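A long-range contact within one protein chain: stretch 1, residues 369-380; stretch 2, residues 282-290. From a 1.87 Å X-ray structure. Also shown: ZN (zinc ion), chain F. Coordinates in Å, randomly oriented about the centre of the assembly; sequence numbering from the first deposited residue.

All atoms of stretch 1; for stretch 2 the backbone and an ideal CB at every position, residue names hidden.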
ATOM      1  N   ASP B 369       4.795  15.393  29.459  1.00 36.65           N
ATOM      2  CA  ASP B 369       5.184  16.733  29.077  1.00 41.19           C
ATOM      3  C   ASP B 369       5.887  16.876  27.749  1.00 39.98           C
ATOM      4  O   ASP B 369       5.973  17.956  27.256  1.00 40.59           O
ATOM      5  CB  ASP B 369       5.933  17.422  30.196  1.00 47.77           C
ATOM      6  CG  ASP B 369       5.033  17.772  31.340  1.00 54.17           C
ATOM      7  OD1 ASP B 369       3.816  17.747  31.179  1.00 57.98           O
ATOM      8  OD2 ASP B 369       5.532  18.067  32.417  1.00 64.08           O
ATOM      9  N   LEU B 370       6.491  15.809  27.249  1.00 37.22           N
ATOM     10  CA  LEU B 370       7.088  15.805  25.941  1.00 37.83           C
ATOM     11  C   LEU B 370       6.044  15.548  24.812  1.00 33.77           C
ATOM     12  O   LEU B 370       6.363  15.675  23.685  1.00 33.45           O
ATOM     13  CB  LEU B 370       8.240  14.820  25.923  1.00 38.79           C
ATOM     14  CG  LEU B 370       9.283  15.071  27.004  1.00 40.35           C
ATOM     15  CD1 LEU B 370      10.112  13.872  27.348  1.00 40.89           C
ATOM     16  CD2 LEU B 370      10.174  16.258  26.748  1.00 45.50           C
ATOM     17  N   LEU B 371       4.822  15.173  25.155  1.00 32.61           N
ATOM     18  CA  LEU B 371       3.747  14.888  24.214  1.00 31.30           C
ATOM     19  C   LEU B 371       2.892  16.081  23.789  1.00 32.03           C
ATOM     20  O   LEU B 371       2.938  17.085  24.406  1.00 36.93           O
ATOM     21  CB  LEU B 371       2.853  13.769  24.702  1.00 31.38           C
ATOM     22  CG  LEU B 371       3.524  12.512  25.246  1.00 30.82           C
ATOM     23  CD1 LEU B 371       2.491  11.505  25.670  1.00 31.19           C
ATOM     24  CD2 LEU B 371       4.489  11.930  24.257  1.00 30.28           C
ATOM     25  N   ASN B 372       2.103  15.918  22.746  1.00 30.68           N
ATOM     26  CA  ASN B 372       1.273  16.953  22.162  1.00 29.93           C
ATOM     27  C   ASN B 372      -0.186  16.462  22.182  1.00 29.55           C
ATOM     28  O   ASN B 372      -0.585  15.449  21.547  1.00 28.71           O
ATOM     29  CB  ASN B 372       1.739  17.153  20.754  1.00 29.94           C
ATOM     30  CG  ASN B 372       1.008  18.256  20.027  1.00 31.49           C
ATOM     31  OD1 ASN B 372      -0.162  18.109  19.629  1.00 29.25           O
ATOM     32  ND2 ASN B 372       1.751  19.355  19.765  1.00 31.88           N
ATOM     33  N   LEU B 373      -1.011  17.221  22.873  1.00 30.08           N
ATOM     34  CA  LEU B 373      -2.386  16.794  23.105  1.00 31.09           C
ATOM     35  C   LEU B 373      -3.218  16.888  21.857  1.00 29.66           C
ATOM     36  O   LEU B 373      -4.104  16.040  21.659  1.00 29.37           O
ATOM     37  CB  LEU B 373      -3.025  17.553  24.302  1.00 32.19           C
ATOM     38  CG  LEU B 373      -4.467  17.269  24.625  1.00 33.79           C
ATOM     39  CD1 LEU B 373      -4.623  15.788  24.910  1.00 33.11           C
ATOM     40  CD2 LEU B 373      -4.787  18.122  25.896  1.00 34.96           C
ATOM     41  N   GLU B 374      -2.906  17.818  20.972  1.00 28.80           N
ATOM     42  CA  GLU B 374      -3.632  17.899  19.722  1.00 29.89           C
ATOM     43  C   GLU B 374      -3.373  16.584  18.900  1.00 28.02           C
ATOM     44  O   GLU B 374      -4.273  16.079  18.312  1.00 27.81           O
ATOM     45  CB  GLU B 374      -3.178  19.088  18.908  1.00 32.55           C
ATOM     46  CG  GLU B 374      -3.950  19.253  17.634  1.00 35.72           C
ATOM     47  CD  GLU B 374      -3.532  20.477  16.864  1.00 38.71           C
ATOM     48  OE1 GLU B 374      -4.020  21.559  17.218  1.00 41.78           O
ATOM     49  OE2 GLU B 374      -2.716  20.372  15.929  1.00 43.79           O
ATOM     50  N   HIS B 375      -2.144  16.101  18.886  1.00 26.87           N
ATOM     51  CA  HIS B 375      -1.805  14.852  18.180  1.00 25.99           C
ATOM     52  C   HIS B 375      -2.605  13.677  18.762  1.00 25.72           C
ATOM     53  O   HIS B 375      -3.262  12.997  18.072  1.00 23.82           O
ATOM     54  CB  HIS B 375      -0.333  14.569  18.355  1.00 25.62           C
ATOM     55  CG  HIS B 375       0.343  14.018  17.135  1.00 25.53           C
ATOM     56  ND1 HIS B 375       1.428  13.178  17.194  1.00 25.69           N
ATOM     57  CD2 HIS B 375       0.117  14.235  15.827  1.00 25.38           C
ATOM     58  CE1 HIS B 375       1.828  12.887  15.979  1.00 24.02           C
ATOM     59  NE2 HIS B 375       1.046  13.514  15.130  1.00 26.34           N
ATOM     60  N   MET B 376      -2.637  13.560  20.077  1.00 26.35           N
ATOM     61  CA  MET B 376      -3.367  12.481  20.735  1.00 26.97           C
ATOM     62  C   MET B 376      -4.825  12.550  20.430  1.00 26.74           C
ATOM     63  O   MET B 376      -5.473  11.567  20.259  1.00 25.02           O
ATOM     64  CB  MET B 376      -3.144  12.494  22.241  1.00 28.13           C
ATOM     65  CG  MET B 376      -1.749  12.108  22.651  1.00 28.77           C
ATOM     66  SD  MET B 376      -1.425  11.799  24.388  1.00 29.48           S
ATOM     67  CE  MET B 376      -1.448  13.435  25.078  1.00 29.45           C
ATOM     68  N   THR B 377      -5.335  13.759  20.391  1.00 28.00           N
ATOM     69  CA  THR B 377      -6.766  14.002  20.046  1.00 30.52           C
ATOM     70  C   THR B 377      -7.070  13.584  18.589  1.00 29.15           C
ATOM     71  O   THR B 377      -8.088  12.962  18.274  1.00 28.94           O
ATOM     72  CB  THR B 377      -7.138  15.501  20.299  1.00 30.85           C
ATOM     73  OG1 THR B 377      -6.896  15.805  21.668  1.00 31.42           O
ATOM     74  CG2 THR B 377      -8.503  15.772  19.997  1.00 32.46           C
ATOM     75  N   ASN B 378      -6.145  13.882  17.690  1.00 30.15           N
ATOM     76  CA  ASN B 378      -6.277  13.489  16.286  1.00 28.05           C
ATOM     77  C   ASN B 378      -6.346  11.972  16.097  1.00 26.63           C
ATOM     78  O   ASN B 378      -7.152  11.477  15.306  1.00 26.79           O
ATOM     79  CB  ASN B 378      -5.139  14.120  15.433  1.00 28.53           C
ATOM     80  CG  ASN B 378      -5.381  15.598  15.105  1.00 31.07           C
ATOM     81  OD1 ASN B 378      -4.438  16.329  14.621  1.00 31.74           O
ATOM     82  ND2 ASN B 378      -6.610  16.088  15.370  1.00 28.26           N
ATOM     83  N   PHE B 379      -5.534  11.260  16.827  1.00 25.37           N
ATOM     84  CA  PHE B 379      -5.607   9.803  16.829  1.00 24.57           C
ATOM     85  C   PHE B 379      -6.893   9.246  17.414  1.00 25.90           C
ATOM     86  O   PHE B 379      -7.497   8.318  16.805  1.00 25.76           O
ATOM     87  CB  PHE B 379      -4.350   9.177  17.483  1.00 23.15           C
ATOM     88  CG  PHE B 379      -3.145   9.265  16.614  1.00 21.39           C
ATOM     89  CD1 PHE B 379      -2.882   8.307  15.631  1.00 22.19           C
ATOM     90  CD2 PHE B 379      -2.291  10.299  16.753  1.00 21.52           C
ATOM     91  CE1 PHE B 379      -1.686   8.386  14.858  1.00 21.64           C
ATOM     92  CE2 PHE B 379      -1.187  10.489  15.876  1.00 21.81           C
ATOM     93  CZ  PHE B 379      -0.900   9.526  14.942  1.00 20.57           C
ATOM     94  N   SER B 380      -7.411   9.930  18.458  1.00 27.28           N
ATOM     95  CA  SER B 380      -8.673   9.541  19.041  1.00 28.26           C
ATOM     96  C   SER B 380      -9.776   9.733  18.015  1.00 29.58           C
ATOM     97  O   SER B 380     -10.691   8.874  17.845  1.00 30.40           O
ATOM     98  CB  SER B 380      -8.885  10.314  20.349  1.00 30.03           C
ATOM     99  OG  SER B 380      -9.963   9.772  21.060  1.00 33.45           O
ATOM    100  N   UNK B 282      -4.541  -0.556  15.183  1.00 23.39           N
ATOM    101  CA  UNK B 282      -3.701  -0.479  16.352  1.00 23.33           C
ATOM    102  C   UNK B 282      -3.225   0.957  16.576  1.00 23.00           C
ATOM    103  O   UNK B 282      -2.670   1.612  15.661  1.00 21.36           O
ATOM    104  CB  UNK B 282      -2.510  -1.429  16.213  1.00 23.33           C
ATOM    105  N   UNK B 283      -3.390   1.402  17.813  1.00 21.74           N
ATOM    106  CA  UNK B 283      -2.845   2.707  18.286  1.00 21.70           C
ATOM    107  C   UNK B 283      -1.709   2.501  19.261  1.00 22.13           C
ATOM    108  O   UNK B 283      -1.944   2.118  20.467  1.00 23.53           O
ATOM    109  CB  UNK B 283      -3.937   3.548  18.950  1.00 21.70           C
ATOM    110  N   UNK B 284      -0.510   2.637  18.708  1.00 20.21           N
ATOM    111  CA  UNK B 284       0.715   2.553  19.455  1.00 20.99           C
ATOM    112  C   UNK B 284       1.493   3.830  19.184  1.00 21.38           C
ATOM    113  O   UNK B 284       2.097   4.011  18.127  1.00 19.82           O
ATOM    114  CB  UNK B 284       1.518   1.305  19.083  1.00 20.99           C
ATOM    115  N   UNK B 285       1.458   4.708  20.172  1.00 19.51           N
ATOM    116  CA  UNK B 285       2.177   5.971  20.189  1.00 20.78           C
ATOM    117  C   UNK B 285       1.395   6.978  19.331  1.00 22.50           C
ATOM    118  O   UNK B 285       1.387   6.975  18.070  1.00 20.22           O
ATOM    119  CB  UNK B 285       3.609   5.797  19.680  1.00 20.78           C
ATOM    120  N   UNK B 286       0.704   7.848  20.050  1.00 21.67           N
ATOM    121  CA  UNK B 286      -0.209   8.838  19.445  1.00 23.13           C
ATOM    122  C   UNK B 286       0.061  10.286  19.868  1.00 22.15           C
ATOM    123  O   UNK B 286      -0.700  11.209  19.519  1.00 21.34           O
ATOM    124  CB  UNK B 286      -1.653   8.482  19.805  1.00 23.13           C
ATOM    125  N   UNK B 287       1.152  10.509  20.592  1.00 22.68           N
ATOM    126  CA  UNK B 287       1.383  11.833  21.165  1.00 24.81           C
ATOM    127  C   UNK B 287       2.630  12.627  20.876  1.00 25.78           C
ATOM    128  O   UNK B 287       2.658  13.810  21.132  1.00 26.63           O
ATOM    129  CB  UNK B 287       1.321  11.682  22.686  1.00 24.81           C
ATOM    130  N   UNK B 288       3.685  11.988  20.403  1.00 25.75           N
ATOM    131  CA  UNK B 288       4.928  12.702  20.177  1.00 25.85           C
ATOM    132  C   UNK B 288       4.999  13.169  18.809  1.00 27.21           C
ATOM    133  O   UNK B 288       4.743  12.394  17.830  1.00 26.99           O
ATOM    134  CB  UNK B 288       6.152  11.839  20.492  1.00 25.85           C
ATOM    135  N   UNK B 289       5.345  14.463  18.642  1.00 27.40           N
ATOM    136  CA  UNK B 289       5.549  15.055  17.352  1.00 28.13           C
ATOM    137  C   UNK B 289       7.002  15.363  17.193  1.00 30.01           C
ATOM    138  O   UNK B 289       7.648  15.881  18.099  1.00 30.49           O
ATOM    139  CB  UNK B 289       4.694  16.311  17.168  1.00 28.13           C
ATOM    140  N   UNK B 290       7.546  14.995  16.047  1.00 31.46           N
ATOM    141  CA  UNK B 290       8.918  15.336  15.837  1.00 33.00           C
ATOM    142  C   UNK B 290       9.159  16.851  15.813  1.00 35.52           C
ATOM    143  O   UNK B 290      10.233  17.361  16.136  1.00 35.73           O
ATOM    144  CB  UNK B 290       9.400  14.703  14.530  1.00 33.00           C
TER
HETATM  145 ZN    ZN F 402       4.313   0.455  21.936  1.00 23.88          ZN

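Position 282 lies beyond the reach of stretch 1: no atom of it comes within 5.5 Å of the ideal CB, so the contact sets no preference. The deposited residue is Gln282.

At 283 the CA-to-CB bond points toward stretch 1, yet the ideal CB again has nothing within 5.5 Å. A side chain must be long to bridge that gap, and the ring of Phe379 favours an apolar or aromatic one. Phe283 (chi1 m) does this: its CD1 lies 3.9 Å from Phe379 CD1, and its CE1 3.4 Å from Phe379 O.

Position 284 is also out of reach, but the zinc ion nearby suggests a ligand such as Asp, Glu or His. Asp284 binds ZN through OD1 at 2.4 Å and OD2 at 2.5 Å. At 285 CB points away, and phi/psi of 79/103 would suit Gly best; the residue is nevertheless Met285.

At 286 CB points sideways, with the ideal CB 3.6 Å from Phe379 CG and 4.4 Å from Met376 CA. Such close walls suit a small or compact side chain: Ala, Ser, Thr or Val. Thr286 is deposited, with CG2 3.6 Å from Phe379 CB and OG1 3.7 Å from Met376 CG. Its CA sits over the Phe379 ring face, 4.1 Å from the centroid, a CH-pi contact.

Position 287 is the most restrictive. An ideal CB would point at stretch 1, only 3.1 Å from Met376 CG and 3.2 Å from Leu371 CD1, both tight for carbon pairs. Glycine is the clear choice, and Gly287 brings its CA to 3.5 Å from Met376 CG. Its O accepts a hydrogen bond from Asn372 N at 2.7 Å (151°), tying the two backbones together just before the helix.

At 288 CB points away overall but grazes Leu371 CD2, leaving room for many apolar or aromatic residues. Tyr288 places CB 4.1 Å from Leu371 CD2, and its CD1 3.9 Å from Leu370 O.

At 289 CB points toward stretch 1; the ideal CB lies 4.5 Å from His375 ND1 and 4.7 Å from Asn372 CB, with the Glu374 carboxylate farther along. Lys or Arg would suit. Arg289, extended from chi2 to chi4, lays CG over the His375 ring face, 3.5 Å from the centroid, while NH2 forms a salt bridge with Glu374 OE2 at 3.0 Å (160°). Asn372 OD1, which caps the helix through His375 N, lies over one guanidinium face, 3.6 Å from Arg289 CZ.

Position 290 is out of reach, so many residues would serve; it holds Asn290.

Stretch 2 282-290: QFDMTGYRN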
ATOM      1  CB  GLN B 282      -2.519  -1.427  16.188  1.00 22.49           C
ATOM      2  CG  GLN B 282      -1.393  -1.364  17.223  1.00 21.62           C
ATOM      3  CD  GLN B 282      -1.802  -1.873  18.582  1.00 22.61           C
ATOM      4  OE1 GLN B 282      -2.948  -2.310  18.786  1.00 24.46           O
ATOM      5  NE2 GLN B 282      -0.827  -1.914  19.508  1.00 20.93           N
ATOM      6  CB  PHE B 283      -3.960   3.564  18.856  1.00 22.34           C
ATOM      7  CG  PHE B 283      -4.958   3.987  17.844  1.00 23.99           C
ATOM      8  CD1 PHE B 283      -4.760   5.157  17.083  1.00 24.70           C
ATOM      9  CD2 PHE B 283      -6.062   3.248  17.596  1.00 24.29           C
ATOM     10  CE1 PHE B 283      -5.666   5.533  16.093  1.00 24.84           C
ATOM     11  CE2 PHE B 283      -6.985   3.639  16.669  1.00 25.20           C
ATOM     12  CZ  PHE B 283      -6.733   4.757  15.865  1.00 24.94           C
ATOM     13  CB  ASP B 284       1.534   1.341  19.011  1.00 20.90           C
ATOM     14  CG  ASP B 284       2.835   1.204  19.778  1.00 22.64           C
ATOM     15  OD1 ASP B 284       3.099   2.052  20.657  1.00 23.68           O
ATOM     16  OD2 ASP B 284       3.593   0.251  19.501  1.00 21.46           O
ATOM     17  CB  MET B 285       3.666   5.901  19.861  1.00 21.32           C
ATOM     18  CG  MET B 285       4.384   4.844  20.645  1.00 21.21           C
ATOM     19  SD  MET B 285       6.133   4.716  20.377  1.00 24.19           S
ATOM     20  CE  MET B 285       6.257   4.495  18.608  1.00 24.32           C
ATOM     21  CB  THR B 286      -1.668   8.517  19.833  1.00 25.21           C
ATOM     22  OG1 THR B 286      -1.866   8.690  21.222  1.00 26.09           O
ATOM     23  CG2 THR B 286      -2.103   7.144  19.346  1.00 24.57           C
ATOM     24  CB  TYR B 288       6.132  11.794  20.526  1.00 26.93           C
ATOM     25  CG  TYR B 288       7.491  12.466  20.230  1.00 28.07           C
ATOM     26  CD1 TYR B 288       8.143  13.284  21.196  1.00 31.06           C
ATOM     27  CD2 TYR B 288       8.127  12.240  19.016  1.00 28.86           C
ATOM     28  CE1 TYR B 288       9.391  13.859  20.902  1.00 32.38           C
ATOM     29  CE2 TYR B 288       9.349  12.811  18.736  1.00 31.51           C
ATOM     30  CZ  TYR B 288       9.947  13.625  19.701  1.00 32.76           C
ATOM     31  OH  TYR B 288      11.126  14.203  19.345  1.00 40.30           O
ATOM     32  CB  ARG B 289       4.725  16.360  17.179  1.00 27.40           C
ATOM     33  CG  ARG B 289       3.268  16.136  16.789  1.00 26.13           C
ATOM     34  CD  ARG B 289       2.576  17.475  16.594  1.00 27.14           C
ATOM     35  NE  ARG B 289       1.186  17.271  16.233  1.00 27.46           N
ATOM     36  CZ  ARG B 289       0.328  18.256  16.049  1.00 28.98           C
ATOM     37  NH1 ARG B 289       0.759  19.518  16.164  1.00 30.27           N
ATOM     38  NH2 ARG B 289      -0.920  17.976  15.694  1.00 29.23           N
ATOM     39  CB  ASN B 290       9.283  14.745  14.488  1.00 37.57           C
ATOM     40  CG  ASN B 290      10.705  14.527  14.407  1.00 39.65           C
ATOM     41  OD1 ASN B 290      11.233  13.734  15.255  1.00 51.18           O
ATOM     42  ND2 ASN B 290      11.355  15.238  13.495  1.00 42.86           N
TER
HETATM   43  O   HOH W   1       5.654  16.202  20.946  1.00 30.03           O
HETATM   44  O   HOH W   2      -0.492  21.901  15.382  1.00 36.15           O
HETATM   45  O   HOH W   3       5.727   1.300  20.494  1.00 17.30           O
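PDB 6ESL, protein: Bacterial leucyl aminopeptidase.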